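Local coordinates for protein 1H-3-hydroxy-4-oxoquinoline 2,4-dioxygenase (Pseudomonas putida, PDB 3IBT) that catalyses the cofactor-independent, oxygen-dependent ring cleavage of 3-hydroxy-1H-quinolin-4-one to N-formylanthranilate and carbon monoxide in oxoquinoline degradation, at residues A[30-35]-A[243-248]; A[122-127]-A[221-226]; A[133-138]-A[146-151]. All blocks are in the same frame, centred on the assembly; numbering follows the deposited sequence.

How the contacts relate
Contact 1 is the most buried of the three and joins the loop after strand 23-27, with probable substrate-binding residues, to the histidine loop and the start of helix 246-249. Contacts 2 and 3 lie farther out, their centres about 17 and 18 Å from the centre of the chain, and are partly buried. They share a neighbourhood in sequence: 122-127 leads into helix 127-135, whose far end enters contact 3. Both segments of contact 3 fall between those of contact 2, which fall between those of contact 1. In contacts 1 and 2 glutamine amides meet hydrocarbon; contact 3 pairs a buried leucine-phenylalanine touch with a polar pair and a water weakly bound on the serine side.

Contact 1 (A[30-35]-A[243-248]); sequences WCQDHR and THFPSL
F245 and L248 of 243-248 meet Q32 and R35 of the loop following strand 23-27. H244, the probable proton donor and acceptor, precedes F245. Its ring stacks on W153, its ND1 makes a weak hydrogen bond to D120, and its CB lies 4.1 Å above the F245 ring plane, over the ring centre. Next, F245 turns its ring edge to Q32: the amide NE2 of Q32 lies near the ring plane, 3.6 Å from F245 CE2, with amide and ring planes 73° apart. The Q32 chain is extended beyond CG (chi2 154°), carrying the amide to that edge; its OE1 takes a weak hydrogen bond from G29 N. In the alpha/beta-hydrolase fold the loop after this strand usually supplies the oxyanion hole and faces the histidine loop; here W30, C31 and Q32 probably bind substrate. F245 is also the N-cap of helix 246-249, its O accepting L248 N at 2.9 Å. L248 then extends its CD2 methyl to 4.1 Å from the backbone O of R35. The R35 side chain turns back to D33, NE reaching the anti lone pair of OD2 at 2.9 Å in a salt bridge, while NH1 pairs with E169.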
loop_
_atom_site.group_PDB
_atom_site.type_symbol
_atom_site.label_atom_id
_atom_site.label_comp_id
_atom_site.label_asym_id
_atom_site.label_seq_id
_atom_site.Cartn_x
_atom_site.Cartn_y
_atom_site.Cartn_z
ATOM N N TRP A 30 5.715 2.744 1.214
ATOM C CA TRP A 30 6.871 3.341 1.906
ATOM C C TRP A 30 7.008 4.763 1.437
ATOM O O TRP A 30 6.689 5.054 0.277
ATOM C CB TRP A 30 8.164 2.601 1.547
ATOM C CG TRP A 30 8.246 1.236 2.135
ATOM C CD1 TRP A 30 7.739 0.076 1.603
ATOM C CD2 TRP A 30 8.871 0.874 3.379
ATOM N NE1 TRP A 30 8.009 -0.986 2.446
ATOM C CE2 TRP A 30 8.704 -0.526 3.539
ATOM C CE3 TRP A 30 9.568 1.597 4.373
ATOM C CZ2 TRP A 30 9.211 -1.223 4.652
ATOM C CZ3 TRP A 30 10.056 0.908 5.486
ATOM C CH2 TRP A 30 9.874 -0.486 5.618
ATOM N N CYS A 31 7.456 5.647 2.317
ATOM C CA CYS A 31 7.664 7.024 1.919
ATOM C C CYS A 31 6.399 7.710 1.432
ATOM O O CYS A 31 6.457 8.592 0.547
ATOM C CB CYS A 31 8.699 7.074 0.819
ATOM S SG CYS A 31 10.304 6.727 1.479
ATOM N N GLN A 32 5.264 7.277 1.993
ATOM C CA GLN A 32 3.961 7.896 1.751
ATOM C C GLN A 32 3.199 8.164 3.046
ATOM O O GLN A 32 3.562 7.706 4.160
ATOM C CB GLN A 32 3.073 7.045 0.868
ATOM C CG GLN A 32 3.189 7.323 -0.560
ATOM C CD GLN A 32 2.816 6.082 -1.354
ATOM O OE1 GLN A 32 2.848 4.976 -0.809
ATOM N NE2 GLN A 32 2.428 6.252 -2.634
ATOM N N ASP A 33 2.092 8.873 2.855
ATOM C CA ASP A 33 1.334 9.305 3.963
ATOM C C ASP A 33 -0.152 8.971 3.947
ATOM O O ASP A 33 -0.644 8.402 2.977
ATOM C CB ASP A 33 1.509 10.780 4.120
ATOM C CG ASP A 33 1.422 11.132 5.512
ATOM O OD1 ASP A 33 1.451 10.125 6.266
ATOM O OD2 ASP A 33 1.317 12.331 5.879
ATOM N N HIS A 34 -0.856 9.328 5.025
ATOM C CA HIS A 34 -2.303 9.285 5.026
ATOM C C HIS A 34 -2.829 10.274 3.961
ATOM O O HIS A 34 -3.950 10.125 3.442
ATOM C CB HIS A 34 -2.839 9.605 6.423
ATOM C CG HIS A 34 -2.685 11.041 6.819
ATOM N ND1 HIS A 34 -1.484 11.711 6.750
ATOM C CD2 HIS A 34 -3.582 11.939 7.288
ATOM C CE1 HIS A 34 -1.640 12.957 7.159
ATOM N NE2 HIS A 34 -2.908 13.122 7.489
ATOM N N ARG A 35 -2.004 11.260 3.605
ATOM C CA ARG A 35 -2.338 12.195 2.522
ATOM C C ARG A 35 -2.437 11.486 1.143
ATOM O O ARG A 35 -2.961 12.008 0.173
ATOM C CB ARG A 35 -1.338 13.366 2.512
ATOM C CG ARG A 35 -1.312 14.134 3.830
ATOM C CD ARG A 35 -0.131 15.134 3.970
ATOM N NE ARG A 35 1.183 14.471 3.996
ATOM C CZ ARG A 35 2.361 15.058 3.743
ATOM N NH1 ARG A 35 2.407 16.340 3.414
ATOM N NH2 ARG A 35 3.496 14.358 3.793
ATOM N N THR A 243 -1.306 6.696 -14.165
ATOM C CA THR A 243 -0.534 6.916 -12.950
ATOM C C THR A 243 -0.428 5.682 -12.061
ATOM O O THR A 243 -1.230 4.744 -12.175
ATOM C CB THR A 243 -1.231 8.081 -12.189
ATOM O OG1 THR A 243 -0.623 9.295 -12.590
ATOM C CG2 THR A 243 -1.307 7.933 -10.631
ATOM N N HIS A 244 0.539 5.721 -11.151
ATOM C CA HIS A 244 0.748 4.683 -10.132
ATOM C C HIS A 244 -0.181 4.797 -8.879
ATOM O O HIS A 244 -0.245 3.845 -8.101
ATOM C CB HIS A 244 2.261 4.660 -9.774
ATOM C CG HIS A 244 2.673 3.687 -8.696
ATOM N ND1 HIS A 244 2.473 2.323 -8.788
ATOM C CD2 HIS A 244 3.350 3.884 -7.534
ATOM C CE1 HIS A 244 2.986 1.729 -7.719
ATOM N NE2 HIS A 244 3.523 2.653 -6.943
ATOM N N PHE A 245 -0.915 5.908 -8.696
ATOM C CA PHE A 245 -1.728 6.137 -7.467
ATOM C C PHE A 245 -3.172 6.351 -7.838
ATOM O O PHE A 245 -3.677 7.484 -7.897
ATOM C CB PHE A 245 -1.224 7.325 -6.725
ATOM C CG PHE A 245 0.228 7.513 -6.880
ATOM C CD1 PHE A 245 0.727 8.271 -7.933
ATOM C CD2 PHE A 245 1.120 6.909 -5.986
ATOM C CE1 PHE A 245 2.115 8.460 -8.101
ATOM C CE2 PHE A 245 2.500 7.087 -6.121
ATOM C CZ PHE A 245 3.009 7.868 -7.197
ATOM N N PRO A 246 -3.861 5.245 -8.140
ATOM C CA PRO A 246 -5.265 5.394 -8.490
ATOM C C PRO A 246 -6.112 6.072 -7.378
ATOM O O PRO A 246 -7.174 6.639 -7.642
ATOM C CB PRO A 246 -5.718 3.949 -8.746
ATOM C CG PRO A 246 -4.654 3.063 -8.223
ATOM C CD PRO A 246 -3.391 3.841 -8.199
ATOM N N SER A 247 -5.652 6.025 -6.144
ATOM C CA SER A 247 -6.388 6.666 -5.068
ATOM C C SER A 247 -6.327 8.186 -5.183
ATOM O O SER A 247 -7.159 8.865 -4.627
ATOM C CB SER A 247 -5.802 6.237 -3.751
ATOM O OG SER A 247 -4.393 6.485 -3.793
ATOM N N LEU A 248 -5.334 8.701 -5.908
ATOM C CA LEU A 248 -5.183 10.128 -6.089
ATOM C C LEU A 248 -5.740 10.503 -7.421
ATOM O O LEU A 248 -6.541 11.412 -7.510
ATOM C CB LEU A 248 -3.711 10.513 -6.064
ATOM C CG LEU A 248 -3.005 10.605 -4.722
ATOM C CD1 LEU A 248 -1.522 10.925 -4.967
ATOM C CD2 LEU A 248 -3.656 11.658 -3.841
#

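Contact 2 (A[122-127]-A[221-226]); sequences LLQPHP and RQLQLE. Unlike the reference sequence in segment 221-226: E226 (reference Asp).
L123 and Q224 mark the nearest approach of the two backbones, with 8.7 Å between their CA atoms. Segment 122-127 is irregular, running from strand 115-119 to helix 127-135, whereas 221-226 is a piece of helix 218-230. That helix is the connection of a beta-alpha-beta crossover between the neighbouring parallel strands 207-212 and 234-238 of the alpha/beta-hydrolase sheet, so the contact ties the start of the excursion after strand 115-119 to a helix flanking the core. The backbone N of L123 is held by a hydrogen bond to the hydroxyl of Y220, in the same helix just before R221.

The CB atoms of L123 and L223 both point across the gap. L123 brings its CD1 methyl over one face of the Q224 amide, 3.2 Å from CD, and also meets the aliphatic CG of Q224 at 3.4 Å; the two side chains cross at about a right angle. The Q224 chain is fully extended at chi2 (180°), and a chi3 of -99° turns the amide crosswise to it, presenting that face to the methyl. The NE2 of this buried amide is satisfied by a hydrogen bond to H210 ND1. An alanine in place of Q224 would probably leave H210 ND1 without this N-H donor and open a gap beside the L123 methyl. Farther out, Q124 bends at chi2 and sets its NE2 against both methyls of L223, 3.9 Å from CD1 and 4.2 Å from CD2.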
loop_
_atom_site.group_PDB
_atom_site.type_symbol
_atom_site.label_atom_id
_atom_site.label_comp_id
_atom_site.label_asym_id
_atom_site.label_seq_id
_atom_site.Cartn_x
_atom_site.Cartn_y
_atom_site.Cartn_z
ATOM N N LEU A 122 3.028 -4.227 -7.899
ATOM C CA LEU A 122 3.627 -4.818 -9.086
ATOM C C LEU A 122 3.761 -6.328 -8.922
ATOM O O LEU A 122 4.630 -6.833 -8.197
ATOM C CB LEU A 122 4.972 -4.145 -9.378
ATOM C CG LEU A 122 5.827 -4.620 -10.551
ATOM C CD1 LEU A 122 5.241 -4.257 -11.917
ATOM C CD2 LEU A 122 7.220 -4.050 -10.379
ATOM N N LEU A 123 2.874 -7.044 -9.601
ATOM C CA LEU A 123 2.711 -8.453 -9.320
ATOM C C LEU A 123 3.907 -9.289 -9.759
ATOM O O LEU A 123 4.093 -10.428 -9.280
ATOM C CB LEU A 123 1.440 -8.976 -9.947
ATOM C CG LEU A 123 0.213 -8.313 -9.372
ATOM C CD1 LEU A 123 -0.981 -8.771 -10.170
ATOM C CD2 LEU A 123 -0.006 -8.586 -7.899
ATOM N N GLN A 124 4.763 -8.720 -10.606
ATOM C CA GLN A 124 5.860 -9.478 -11.112
ATOM C C GLN A 124 7.044 -8.539 -11.367
ATOM O O GLN A 124 6.895 -7.550 -12.089
ATOM C CB GLN A 124 5.354 -10.092 -12.383
ATOM C CG GLN A 124 6.101 -11.294 -12.784
ATOM C CD GLN A 124 5.159 -12.385 -13.244
ATOM O OE1 GLN A 124 4.499 -13.029 -12.397
ATOM N NE2 GLN A 124 5.090 -12.617 -14.581
ATOM N N PRO A 125 8.236 -8.836 -10.798
ATOM C CA PRO A 125 9.337 -7.877 -10.957
ATOM C C PRO A 125 9.862 -7.955 -12.365
ATOM O O PRO A 125 9.546 -8.919 -13.049
ATOM C CB PRO A 125 10.411 -8.388 -9.972
ATOM C CG PRO A 125 10.147 -9.832 -9.810
ATOM C CD PRO A 125 8.664 -10.042 -10.053
ATOM N N HIS A 126 10.663 -6.987 -12.804
ATOM C CA HIS A 126 11.288 -7.056 -14.152
ATOM C C HIS A 126 12.631 -6.312 -14.125
ATOM O O HIS A 126 12.884 -5.583 -13.171
ATOM C CB HIS A 126 10.334 -6.436 -15.160
ATOM C CG HIS A 126 9.883 -5.075 -14.768
ATOM N ND1 HIS A 126 10.735 -3.991 -14.749
ATOM C CD2 HIS A 126 8.682 -4.620 -14.346
ATOM C CE1 HIS A 126 10.073 -2.919 -14.348
ATOM N NE2 HIS A 126 8.823 -3.274 -14.096
ATOM N N PRO A 127 13.498 -6.485 -15.151
ATOM C CA PRO A 127 14.861 -5.930 -15.067
ATOM C C PRO A 127 14.914 -4.472 -14.686
ATOM O O PRO A 127 15.670 -4.103 -13.787
ATOM C CB PRO A 127 15.426 -6.167 -16.479
ATOM C CG PRO A 127 14.790 -7.464 -16.863
ATOM C CD PRO A 127 13.335 -7.211 -16.428
ATOM N N ARG A 221 -1.855 -6.556 -18.001
ATOM C CA ARG A 221 -3.283 -6.588 -17.802
ATOM C C ARG A 221 -3.777 -7.997 -18.127
ATOM O O ARG A 221 -4.582 -8.543 -17.404
ATOM C CB ARG A 221 -3.960 -5.538 -18.681
ATOM C CG ARG A 221 -3.508 -4.099 -18.395
ATOM C CD ARG A 221 -4.156 -3.138 -19.372
ATOM N NE ARG A 221 -3.590 -1.804 -19.273
ATOM C CZ ARG A 221 -2.724 -1.298 -20.153
ATOM N NH1 ARG A 221 -2.343 -2.028 -21.202
ATOM N NH2 ARG A 221 -2.232 -0.061 -20.005
ATOM N N GLN A 222 -3.252 -8.593 -19.198
ATOM C CA GLN A 222 -3.609 -9.939 -19.601
ATOM C C GLN A 222 -3.145 -11.007 -18.587
ATOM O O GLN A 222 -3.840 -12.005 -18.332
ATOM C CB GLN A 222 -2.976 -10.206 -20.948
ATOM C CG GLN A 222 -3.519 -11.378 -21.680
ATOM C CD GLN A 222 -5.019 -11.428 -21.686
ATOM O OE1 GLN A 222 -5.592 -12.388 -21.206
ATOM N NE2 GLN A 222 -5.669 -10.409 -22.248
ATOM N N LEU A 223 -1.963 -10.816 -18.031
ATOM C CA LEU A 223 -1.458 -11.720 -17.011
ATOM C C LEU A 223 -2.440 -11.837 -15.839
ATOM O O LEU A 223 -2.539 -12.893 -15.230
ATOM C CB LEU A 223 -0.114 -11.220 -16.474
ATOM C CG LEU A 223 0.476 -12.020 -15.311
ATOM C CD1 LEU A 223 1.402 -13.109 -15.850
ATOM C CD2 LEU A 223 1.173 -11.166 -14.191
ATOM N N GLN A 224 -3.164 -10.774 -15.507
ATOM C CA GLN A 224 -3.991 -10.887 -14.314
ATOM C C GLN A 224 -5.285 -11.558 -14.686
ATOM O O GLN A 224 -5.779 -12.435 -13.960
ATOM C CB GLN A 224 -4.217 -9.558 -13.592
ATOM C CG GLN A 224 -2.941 -9.010 -12.950
ATOM C CD GLN A 224 -3.184 -7.674 -12.228
ATOM O OE1 GLN A 224 -2.907 -6.608 -12.767
ATOM N NE2 GLN A 224 -3.739 -7.736 -11.009
ATOM N N LEU A 225 -5.825 -11.159 -15.820
ATOM C CA LEU A 225 -7.053 -11.765 -16.307
ATOM C C LEU A 225 -6.895 -13.249 -16.304
ATOM O O LEU A 225 -7.813 -13.983 -15.920
ATOM C CB LEU A 225 -7.368 -11.258 -17.687
ATOM C CG LEU A 225 -8.467 -10.191 -17.712
ATOM C CD1 LEU A 225 -8.551 -9.297 -16.420
ATOM C CD2 LEU A 225 -8.232 -9.353 -18.952
ATOM N N GLU A 226 -5.671 -13.664 -16.629
ATOM C CA GLU A 226 -5.305 -15.078 -16.689
ATOM C C GLU A 226 -5.040 -15.736 -15.352
ATOM O O GLU A 226 -5.491 -16.846 -15.131
ATOM C CB GLU A 226 -4.143 -15.308 -17.649
ATOM C CG GLU A 226 -4.560 -15.267 -19.121
ATOM C CD GLU A 226 -3.337 -15.301 -19.993
ATOM O OE1 GLU A 226 -2.250 -14.997 -19.444
ATOM O OE2 GLU A 226 -3.426 -15.662 -21.206
#

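Contact 3 (A[133-138]-A[146-151]); sequences LAEGQH and RQSFFD
L133 and F149 form the apolar half of this contact, where the CD2 methyl of L133 comes to the edge of the F149 ring, near its plane and 4.1 Å from CZ. The CB of L133 starts away from helix 142-154. With CG beside the backbone N (chi1 -66°) and the chain then extended, the methyl nevertheless arrives at the ring. F149 likewise has CG anti to its carbonyl carbon (chi1 -83°), which lets CZ lead toward the leucine; its ring also meets W153, a probable substrate-binding residue, and F129 and W178 pack around it.

The two segments come from successive helices of the helical excursion between strands 115-119 and 207-212, where alpha/beta-hydrolase enzymes carry their cap. A type I beta turn runs from E135 to H138, and the side chain of Q137 folds back toward L133. Its NE2 donates to L133 O at 3.2 Å from above the carbonyl plane, 48° out of it, and is also hydrogen-bonded to E186.

On the more exposed side, the bent chain of E135 carries OE1 to 4.0 Å from S148 OG, with a water between them. The water donates to E135 OE1, but its link to S148 OG, at 3.4 Å, is weak. The stronger partner of that hydroxyl is Q132 NE2. The chemistry thus divides: a single methyl-to-ring-edge touch makes the buried side, next to W153, while the carboxylate of E135 probably stays hydrated and contributes little direct grip on S148.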
loop_
_atom_site.group_PDB
_atom_site.type_symbol
_atom_site.label_atom_id
_atom_site.label_comp_id
_atom_site.label_asym_id
_atom_site.label_seq_id
_atom_site.Cartn_x
_atom_site.Cartn_y
_atom_site.Cartn_z
ATOM N N LEU A 133 15.589 -0.378 -7.746
ATOM C CA LEU A 133 15.777 -0.741 -6.365
ATOM C C LEU A 133 17.251 -0.611 -5.959
ATOM O O LEU A 133 17.581 -0.271 -4.799
ATOM C CB LEU A 133 15.233 -2.126 -6.096
ATOM C CG LEU A 133 13.719 -2.182 -6.244
ATOM C CD1 LEU A 133 13.303 -3.600 -6.030
ATOM C CD2 LEU A 133 12.982 -1.257 -5.272
ATOM N N ALA A 134 18.155 -0.836 -6.904
ATOM C CA ALA A 134 19.572 -0.642 -6.605
ATOM C C ALA A 134 19.923 0.846 -6.648
ATOM O O ALA A 134 20.487 1.363 -5.694
ATOM C CB ALA A 134 20.431 -1.444 -7.546
ATOM N N GLU A 135 19.577 1.544 -7.732
ATOM C CA GLU A 135 19.795 2.997 -7.801
ATOM C C GLU A 135 19.337 3.603 -6.488
ATOM O O GLU A 135 20.095 4.291 -5.806
ATOM C CB GLU A 135 19.013 3.609 -8.960
ATOM C CG GLU A 135 19.818 3.768 -10.239
ATOM C CD GLU A 135 19.009 3.411 -11.500
ATOM O OE1 GLU A 135 17.771 3.643 -11.529
ATOM O OE2 GLU A 135 19.610 2.881 -12.468
ATOM N N GLY A 136 18.100 3.279 -6.135
ATOM C CA GLY A 136 17.523 3.632 -4.866
ATOM C C GLY A 136 18.349 3.589 -3.586
ATOM O O GLY A 136 18.094 4.394 -2.692
ATOM N N GLN A 137 19.320 2.678 -3.454
ATOM C CA GLN A 137 19.986 2.510 -2.150
ATOM C C GLN A 137 21.358 3.161 -2.084
ATOM O O GLN A 137 22.045 3.099 -1.052
ATOM C CB GLN A 137 20.109 1.045 -1.750
ATOM C CG GLN A 137 18.791 0.329 -1.576
ATOM C CD GLN A 137 18.965 -1.173 -1.374
ATOM O OE1 GLN A 137 19.696 -1.591 -0.477
ATOM N NE2 GLN A 137 18.313 -1.987 -2.222
ATOM N N HIS A 138 21.733 3.790 -3.196
ATOM C CA HIS A 138 23.021 4.443 -3.376
ATOM C C HIS A 138 23.200 5.637 -2.448
ATOM O O HIS A 138 22.576 6.673 -2.672
ATOM C CB HIS A 138 23.087 4.917 -4.814
ATOM C CG HIS A 138 24.438 5.376 -5.231
ATOM N ND1 HIS A 138 24.980 6.569 -4.808
ATOM C CD2 HIS A 138 25.353 4.813 -6.051
ATOM C CE1 HIS A 138 26.177 6.719 -5.345
ATOM N NE2 HIS A 138 26.429 5.668 -6.104
ATOM N N ARG A 146 15.386 7.565 -6.605
ATOM C CA ARG A 146 14.064 8.077 -6.284
ATOM C C ARG A 146 13.438 8.659 -7.544
ATOM O O ARG A 146 12.310 8.339 -7.859
ATOM C CB ARG A 146 14.113 9.159 -5.194
ATOM C CG ARG A 146 13.257 10.400 -5.551
ATOM C CD ARG A 146 13.547 11.579 -4.686
ATOM N NE ARG A 146 13.321 11.205 -3.295
ATOM C CZ ARG A 146 13.822 11.861 -2.250
ATOM N NH1 ARG A 146 14.570 12.962 -2.417
ATOM N NH2 ARG A 146 13.559 11.416 -1.029
ATOM N N GLN A 147 14.179 9.511 -8.257
ATOM C CA GLN A 147 13.607 10.291 -9.342
ATOM C C GLN A 147 13.199 9.365 -10.458
ATOM O O GLN A 147 12.207 9.601 -11.125
ATOM C CB GLN A 147 14.601 11.314 -9.867
ATOM C CG GLN A 147 13.974 12.336 -10.776
ATOM C CD GLN A 147 13.021 13.201 -10.026
ATOM O OE1 GLN A 147 13.411 13.874 -9.086
ATOM N NE2 GLN A 147 11.752 13.186 -10.420
ATOM N N SER A 148 13.964 8.299 -10.639
ATOM C CA SER A 148 13.697 7.349 -11.688
ATOM C C SER A 148 12.255 6.814 -11.659
ATOM O O SER A 148 11.553 6.873 -12.671
ATOM C CB SER A 148 14.654 6.197 -11.583
ATOM O OG SER A 148 14.189 5.194 -12.468
ATOM N N PHE A 149 11.850 6.293 -10.496
ATOM C CA PHE A 149 10.474 5.915 -10.198
ATOM C C PHE A 149 9.470 7.033 -10.508
ATOM O O PHE A 149 8.482 6.804 -11.224
ATOM C CB PHE A 149 10.322 5.495 -8.725
ATOM C CG PHE A 149 10.718 4.062 -8.447
ATOM C CD1 PHE A 149 11.835 3.777 -7.658
ATOM C CD2 PHE A 149 9.982 3.005 -8.979
ATOM C CE1 PHE A 149 12.215 2.473 -7.409
ATOM C CE2 PHE A 149 10.362 1.680 -8.739
ATOM C CZ PHE A 149 11.459 1.413 -7.954
ATOM N N PHE A 150 9.711 8.232 -9.973
ATOM C CA PHE A 150 8.789 9.347 -10.191
ATOM C C PHE A 150 8.464 9.532 -11.656
ATOM O O PHE A 150 7.298 9.570 -12.020
ATOM C CB PHE A 150 9.358 10.653 -9.678
ATOM C CG PHE A 150 9.452 10.756 -8.168
ATOM C CD1 PHE A 150 8.900 9.793 -7.329
ATOM C CD2 PHE A 150 10.073 11.861 -7.582
ATOM C CE1 PHE A 150 8.990 9.927 -5.925
ATOM C CE2 PHE A 150 10.155 11.998 -6.201
ATOM C CZ PHE A 150 9.611 11.029 -5.375
ATOM N N ASP A 151 9.494 9.648 -12.492
ATOM C CA ASP A 151 9.302 9.881 -13.919
ATOM C C ASP A 151 8.349 8.811 -14.451
ATOM O O ASP A 151 7.444 9.089 -15.257
ATOM C CB ASP A 151 10.641 9.833 -14.669
ATOM C CG ASP A 151 11.539 11.067 -14.393
ATOM O OD1 ASP A 151 11.269 12.153 -14.959
ATOM O OD2 ASP A 151 12.542 10.953 -13.637
HETATM O O HOH W 1 16.843 3.640 -13.834
#